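PDB 4ZPJ: extracellular ligand-binding receptor from Sphaerobacter thermophilus, which probably binds a small extracellular solute and hands it to an ABC transporter, as other members of the leucine-binding protein family do. Local coordinates for residues V359-K362 with E363-L366; Q104-Q107 with A108-T112; T259-D262 with A263-L267. All blocks are in the same frame, centred on the assembly; numbering follows the deposited sequence. Where two conformers were deposited one is given.

Interaction 1 of 3, residues V359-K362 with E363-L366; sequences VENK and EALL
Asn-361 and Ala-364 meet in an N-cap at the start of helix 362-371. Asn-361 OD1 accepts the backbone N-H of Ala-364 N at 3.2 Å in a nearly straight bond (N-H...O 173°), although the donor stands well above the plane of the side-chain amide. The amide also lies against the alanine methyl, where Asn-361 CG is 3.5 Å from Ala-364 CB, so one side chain supplies both a polar cap and a small apolar contact. With CG anti to the backbone N (chi1 -177°), the amide is carried forward to the first turn of the helix. The side chains of Val-359 and Leu-365 run alongside each other, pointing the same way, and touch through Val-359 CG2 and Leu-365 CD2, 4.0 Å apart. The main chain adds its own grip: Asn-361 O receives Leu-365 N at 2.9 Å, and Lys-362 O receives Leu-366 N. Asn-361 is itself the centre of an inverse gamma turn, which bends the incoming loop into the helix. Further out, Val-359 packs on His-122 and Leu-365 on Pro-146, while Glu-360 forms a salt bridge with Arg-92. The Lys-362 side chain leaves this turn altogether, its NZ donating to the carbonyl oxygen of Glu-144.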
# COMPACT_ATOMS: atom_id res chain seq x y z
N VAL A 359 -17.55 -19.84 9.66
CA VAL A 359 -16.50 -19.61 8.69
C VAL A 359 -16.35 -20.74 7.67
O VAL A 359 -15.76 -20.54 6.63
CB VAL A 359 -15.19 -19.38 9.44
CG1 VAL A 359 -14.56 -20.73 9.92
CG2 VAL A 359 -14.21 -18.62 8.58
N GLU A 360 -16.89 -21.91 7.96
CA GLU A 360 -16.82 -23.03 7.03
C GLU A 360 -17.85 -22.89 5.94
O GLU A 360 -17.82 -23.61 4.96
CB GLU A 360 -17.05 -24.37 7.75
CG GLU A 360 -16.06 -24.68 8.89
CD GLU A 360 -16.45 -24.06 10.23
OE1 GLU A 360 -17.63 -23.60 10.39
OE2 GLU A 360 -15.57 -24.02 11.11
N ASN A 361 -18.80 -21.97 6.12
CA ASN A 361 -19.75 -21.66 5.07
C ASN A 361 -19.12 -20.64 4.10
O ASN A 361 -19.27 -19.43 4.27
CB ASN A 361 -21.04 -21.16 5.73
CG ASN A 361 -22.10 -20.86 4.73
OD1 ASN A 361 -21.83 -20.77 3.53
ND2 ASN A 361 -23.32 -20.69 5.21
N LYS A 362 -18.39 -21.15 3.12
CA LYS A 362 -17.62 -20.32 2.21
C LYS A 362 -18.48 -19.34 1.44
O LYS A 362 -18.06 -18.20 1.21
CB LYS A 362 -16.82 -21.16 1.20
CG LYS A 362 -15.57 -21.75 1.82
CD LYS A 362 -14.50 -22.06 0.80
CE LYS A 362 -14.39 -23.55 0.52
NZ LYS A 362 -12.98 -23.90 0.19
N GLU A 363 -19.66 -19.77 1.05
CA GLU A 363 -20.57 -18.93 0.27
C GLU A 363 -20.88 -17.69 1.10
O GLU A 363 -20.71 -16.57 0.63
CB GLU A 363 -21.86 -19.68 -0.10
CG GLU A 363 -22.74 -18.98 -1.14
CD GLU A 363 -24.23 -18.89 -0.73
OE1 GLU A 363 -24.60 -17.96 0.04
OE2 GLU A 363 -25.05 -19.74 -1.18
N ALA A 364 -21.32 -17.89 2.34
CA ALA A 364 -21.66 -16.79 3.23
C ALA A 364 -20.41 -15.96 3.58
O ALA A 364 -20.49 -14.77 3.67
CB ALA A 364 -22.30 -17.33 4.51
N LEU A 365 -19.25 -16.59 3.75
CA LEU A 365 -18.04 -15.83 4.04
C LEU A 365 -17.69 -14.86 2.89
O LEU A 365 -17.39 -13.65 3.10
CB LEU A 365 -16.90 -16.79 4.28
CG LEU A 365 -15.53 -16.19 4.56
CD1 LEU A 365 -15.63 -15.16 5.67
CD2 LEU A 365 -14.51 -17.31 4.86
N LEU A 366 -17.74 -15.38 1.68
CA LEU A 366 -17.44 -14.56 0.52
C LEU A 366 -18.41 -13.44 0.29
O LEU A 366 -17.97 -12.34 -0.09
CB LEU A 366 -17.42 -15.37 -0.75
CG LEU A 366 -16.35 -16.45 -0.88
CD1 LEU A 366 -16.54 -17.09 -2.25
CD2 LEU A 366 -14.97 -15.88 -0.78

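Interaction 2 of 3, residues Q104-Q107 with A108-T112; sequences QPEQ and AITKT
Ala-108 closes the first turn of helix 105-117 on Gln-104, the N-cap residue: Ala-108 N donates to Gln-104 O at 2.8 Å. Ala-108 CB lies 3.3 Å from Pro-105 O, near the start of the helix. Ile-109 continues the alpha-helical pattern with a backbone bond to Pro-105 O, and its side chain folds back over the same carbonyl, with Ile-109 CD1 3.7 Å from Pro-105 O. Ile-109 CB rests on the next carbonyl along, 3.3 Å from Glu-106 O. An alanine here would keep the backbone bond but is likely to uncover the Pro-105 carbonyl oxygen, against which CG1 and CD1 lie. Thr-110 grips Glu-106 O twice. Thr-110 N bonds to Glu-106 O at 3.1 Å, and Thr-110 OG1 donates to Glu-106 O at 3.3 Å from above the carbonyl plane; chi1 of -62° sets OG1 beside the backbone N, back toward the preceding turn. Lys-111 bonds through its N-H to Gln-107 O. The two side chains run side by side, Gln-107 CG lying 4.1 Å from Lys-111 CG. Their polar ends have partners elsewhere: Gln-107 NE2 and Lys-111 NZ both donate to Asp-100 O, and Lys-111 NZ also to Glu-99. Thr-112 repeats the double grip within its own segment, Thr-112 OG1 donating to Ala-108 O at 2.7 Å while its N-H approaches that oxygen from the opposite face. Pro-105, Ala-108 and Thr-112 pack on helix 130-142, and Lys-111 and Thr-112 touch Leu-60 of strand 55-61.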
# COMPACT_ATOMS: atom_id res chain seq x y z
N GLN A 104 10.37 -15.30 -0.95
CA GLN A 104 10.75 -16.23 -2.04
C GLN A 104 9.56 -17.00 -2.60
O GLN A 104 8.94 -17.78 -1.88
CB GLN A 104 11.76 -17.28 -1.54
CG GLN A 104 13.05 -16.72 -0.98
CD GLN A 104 13.96 -16.14 -2.05
OE1 GLN A 104 13.88 -16.50 -3.23
NE2 GLN A 104 14.84 -15.23 -1.64
N PRO A 105 9.28 -16.84 -3.90
CA PRO A 105 8.17 -17.56 -4.55
C PRO A 105 8.05 -19.05 -4.21
O PRO A 105 6.96 -19.49 -3.84
CB PRO A 105 8.46 -17.36 -6.03
CG PRO A 105 9.02 -15.96 -6.07
CD PRO A 105 9.90 -15.88 -4.84
N GLU A 106 9.15 -19.80 -4.29
CA GLU A 106 9.03 -21.24 -4.01
C GLU A 106 8.68 -21.48 -2.54
O GLU A 106 7.83 -22.32 -2.28
CB GLU A 106 10.24 -22.09 -4.47
CG GLU A 106 10.06 -22.78 -5.85
CD GLU A 106 8.93 -23.84 -5.92
OE1 GLU A 106 8.60 -24.46 -4.87
OE2 GLU A 106 8.37 -24.05 -7.03
N GLN A 107 9.26 -20.73 -1.61
CA GLN A 107 8.88 -20.85 -0.22
C GLN A 107 7.43 -20.37 -0.00
O GLN A 107 6.76 -20.90 0.85
CB GLN A 107 9.89 -20.13 0.71
CG GLN A 107 9.66 -20.39 2.21
CD GLN A 107 10.84 -20.00 3.10
OE1 GLN A 107 12.01 -20.20 2.73
NE2 GLN A 107 10.55 -19.49 4.28
N ALA A 108 6.95 -19.41 -0.80
CA ALA A 108 5.56 -18.92 -0.67
C ALA A 108 4.61 -20.05 -1.01
O ALA A 108 3.61 -20.25 -0.33
CB ALA A 108 5.29 -17.72 -1.57
N ILE A 109 4.99 -20.83 -2.02
CA ILE A 109 4.23 -21.99 -2.47
C ILE A 109 4.16 -23.11 -1.43
O ILE A 109 3.08 -23.63 -1.12
CB ILE A 109 4.86 -22.56 -3.78
CG1 ILE A 109 4.29 -21.82 -5.00
CG2 ILE A 109 4.65 -24.06 -3.93
CD1 ILE A 109 5.25 -21.75 -6.16
N THR A 110 5.31 -23.47 -0.90
CA THR A 110 5.42 -24.45 0.15
C THR A 110 4.61 -23.98 1.35
O THR A 110 3.79 -24.69 1.89
CB THR A 110 6.90 -24.62 0.57
OG1 THR A 110 7.68 -25.10 -0.55
CG2 THR A 110 7.02 -25.60 1.75
N LYS A 111 4.87 -22.78 1.81
CA LYS A 111 4.12 -22.28 2.96
C LYS A 111 2.62 -22.27 2.73
O LYS A 111 1.87 -22.64 3.62
CB LYS A 111 4.64 -20.90 3.39
CG LYS A 111 6.05 -20.95 4.02
CD LYS A 111 6.26 -22.17 4.93
CE LYS A 111 7.57 -22.12 5.69
NZ LYS A 111 7.52 -21.10 6.75
N THR A 112 2.19 -21.87 1.54
CA THR A 112 0.79 -21.73 1.24
C THR A 112 0.20 -23.12 1.19
O THR A 112 -0.84 -23.35 1.78
CB THR A 112 0.55 -20.96 -0.08
OG1 THR A 112 1.00 -19.61 0.06
CG2 THR A 112 -0.90 -20.92 -0.44

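Interaction 3 of 3, residues T259-D262 with A263-L267; sequences TSTD and AIRFL
Ser-260 caps helix 261-272, the helix of a beta-alpha-beta unit between strands 252-256 and 281-283: Ser-260 OG accepts the N-H of Ala-263 N, 3.1 Å away. Its chi1 of 63° turns OG forward to that N-H, and the same hydroxyl bonds to His-257 O. Ser-260 O adds weak bonds from Ala-263 N and Ile-264 N. Thr-261 runs alongside Arg-265. Thr-261 O takes the N-H of Arg-265 N at 3.0 Å. The same oxygen sits over one face of the guanidinium, above its centre, while Thr-261 OG1 receives a weak bond from NH1. Asp-262 makes the salt bridge. OD1 meets Arg-265 NH2 in a single-point rather than a two-pronged pair, the carboxylate and guanidinium planes 81° apart; the modelled separation is very short and its exact length doubtful. Asp-262 O accepts Phe-266 N at 2.8 Å. The second carboxylate oxygen, OD2, bonds to Gly-232 N, and Arg-265 NE to Thr-233 O. The charge of the buried aspartate would probably be offset by both the guanidinium and a backbone N-H, and the ion pair, held at each end, ties the first turn of the helix to the segment around Gly-232 and Thr-233.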
# COMPACT_ATOMS: atom_id res chain seq x y z
N THR A 259 9.28 2.34 -0.38
CA THR A 259 9.79 2.66 0.90
C THR A 259 11.08 1.91 1.10
O THR A 259 11.05 0.77 1.53
CB THR A 259 8.80 2.22 1.95
OG1 THR A 259 7.59 2.91 1.68
CG2 THR A 259 9.32 2.51 3.34
N SER A 260 12.19 2.59 0.82
CA SER A 260 13.46 1.92 0.66
C SER A 260 14.59 2.90 0.86
O SER A 260 14.40 4.12 0.91
CB SER A 260 13.57 1.43 -0.77
OG SER A 260 13.54 2.55 -1.67
N THR A 261 15.79 2.35 0.89
CA THR A 261 16.94 3.17 1.04
C THR A 261 17.18 3.88 -0.29
O THR A 261 17.71 4.96 -0.28
CB THR A 261 18.15 2.35 1.48
OG1 THR A 261 18.35 1.31 0.53
CG2 THR A 261 17.91 1.70 2.86
N ASP A 262 16.79 3.28 -1.42
CA ASP A 262 16.76 4.00 -2.70
C ASP A 262 16.00 5.37 -2.56
O ASP A 262 16.44 6.44 -3.06
CB ASP A 262 16.08 3.14 -3.79
CG ASP A 262 16.99 2.03 -4.35
OD1 ASP A 262 18.12 1.83 -3.83
OD2 ASP A 262 16.59 1.36 -5.34
N ALA A 263 14.88 5.33 -1.87
CA ALA A 263 14.04 6.52 -1.77
C ALA A 263 14.70 7.61 -0.96
O ALA A 263 14.63 8.78 -1.34
CB ALA A 263 12.69 6.17 -1.24
N ILE A 264 15.38 7.20 0.10
CA ILE A 264 16.12 8.10 0.97
C ILE A 264 17.28 8.73 0.19
O ILE A 264 17.41 10.00 0.20
CB ILE A 264 16.68 7.38 2.22
CG1 ILE A 264 15.54 6.84 3.09
CG2 ILE A 264 17.58 8.33 3.04
CD1 ILE A 264 16.00 5.86 4.18
N ARG A 265 18.08 7.89 -0.48
CA ARG A 265 19.23 8.41 -1.27
C ARG A 265 18.75 9.33 -2.44
O ARG A 265 19.33 10.38 -2.71
CB ARG A 265 20.13 7.25 -1.78
CG ARG A 265 20.99 6.59 -0.70
CD ARG A 265 22.04 5.64 -1.33
NE ARG A 265 21.32 4.63 -2.13
CZ ARG A 265 20.76 3.50 -1.67
NH1 ARG A 265 20.92 3.14 -0.38
NH2 ARG A 265 20.08 2.70 -2.50
N PHE A 266 17.66 8.96 -3.09
CA PHE A 266 17.16 9.81 -4.14
C PHE A 266 16.70 11.20 -3.62
O PHE A 266 17.13 12.24 -4.15
CB PHE A 266 16.01 9.16 -4.91
CG PHE A 266 15.38 10.09 -5.92
CD1 PHE A 266 15.93 10.25 -7.16
CD2 PHE A 266 14.26 10.83 -5.59
CE1 PHE A 266 15.36 11.13 -8.08
CE2 PHE A 266 13.68 11.73 -6.49
CZ PHE A 266 14.23 11.88 -7.75
N LEU A 267 15.83 11.22 -2.61
CA LEU A 267 15.31 12.52 -2.14
C LEU A 267 16.41 13.38 -1.62
O LEU A 267 16.48 14.55 -1.94
CB LEU A 267 14.25 12.33 -1.07
CG LEU A 267 12.94 11.95 -1.73
CD1 LEU A 267 11.93 11.45 -0.74
CD2 LEU A 267 12.40 13.14 -2.50

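In the fold
All three contacts are first turns of helices, and they differ in how the turn is closed. Interaction 2 is a surface contact, whereas interactions 1 and 3 are partly buried. Side-chain caps appear in both of the latter, an asparagine amide in interaction 1 and a serine hydroxyl in interaction 3; in interaction 2 threonine hydroxyls instead reinforce backbone carbonyls. Interaction 3 alone carries a salt bridge between its segments. No helix is shared. Interaction 1 lies where the loop after helix 336-354 enters helix 362-371; helix 105-117 packs beside strand 55-61 of the mixed sheet, and helix 261-272 belongs with the four-stranded parallel sheet. The centres of interactions 1 and 3 are about 43 Å apart.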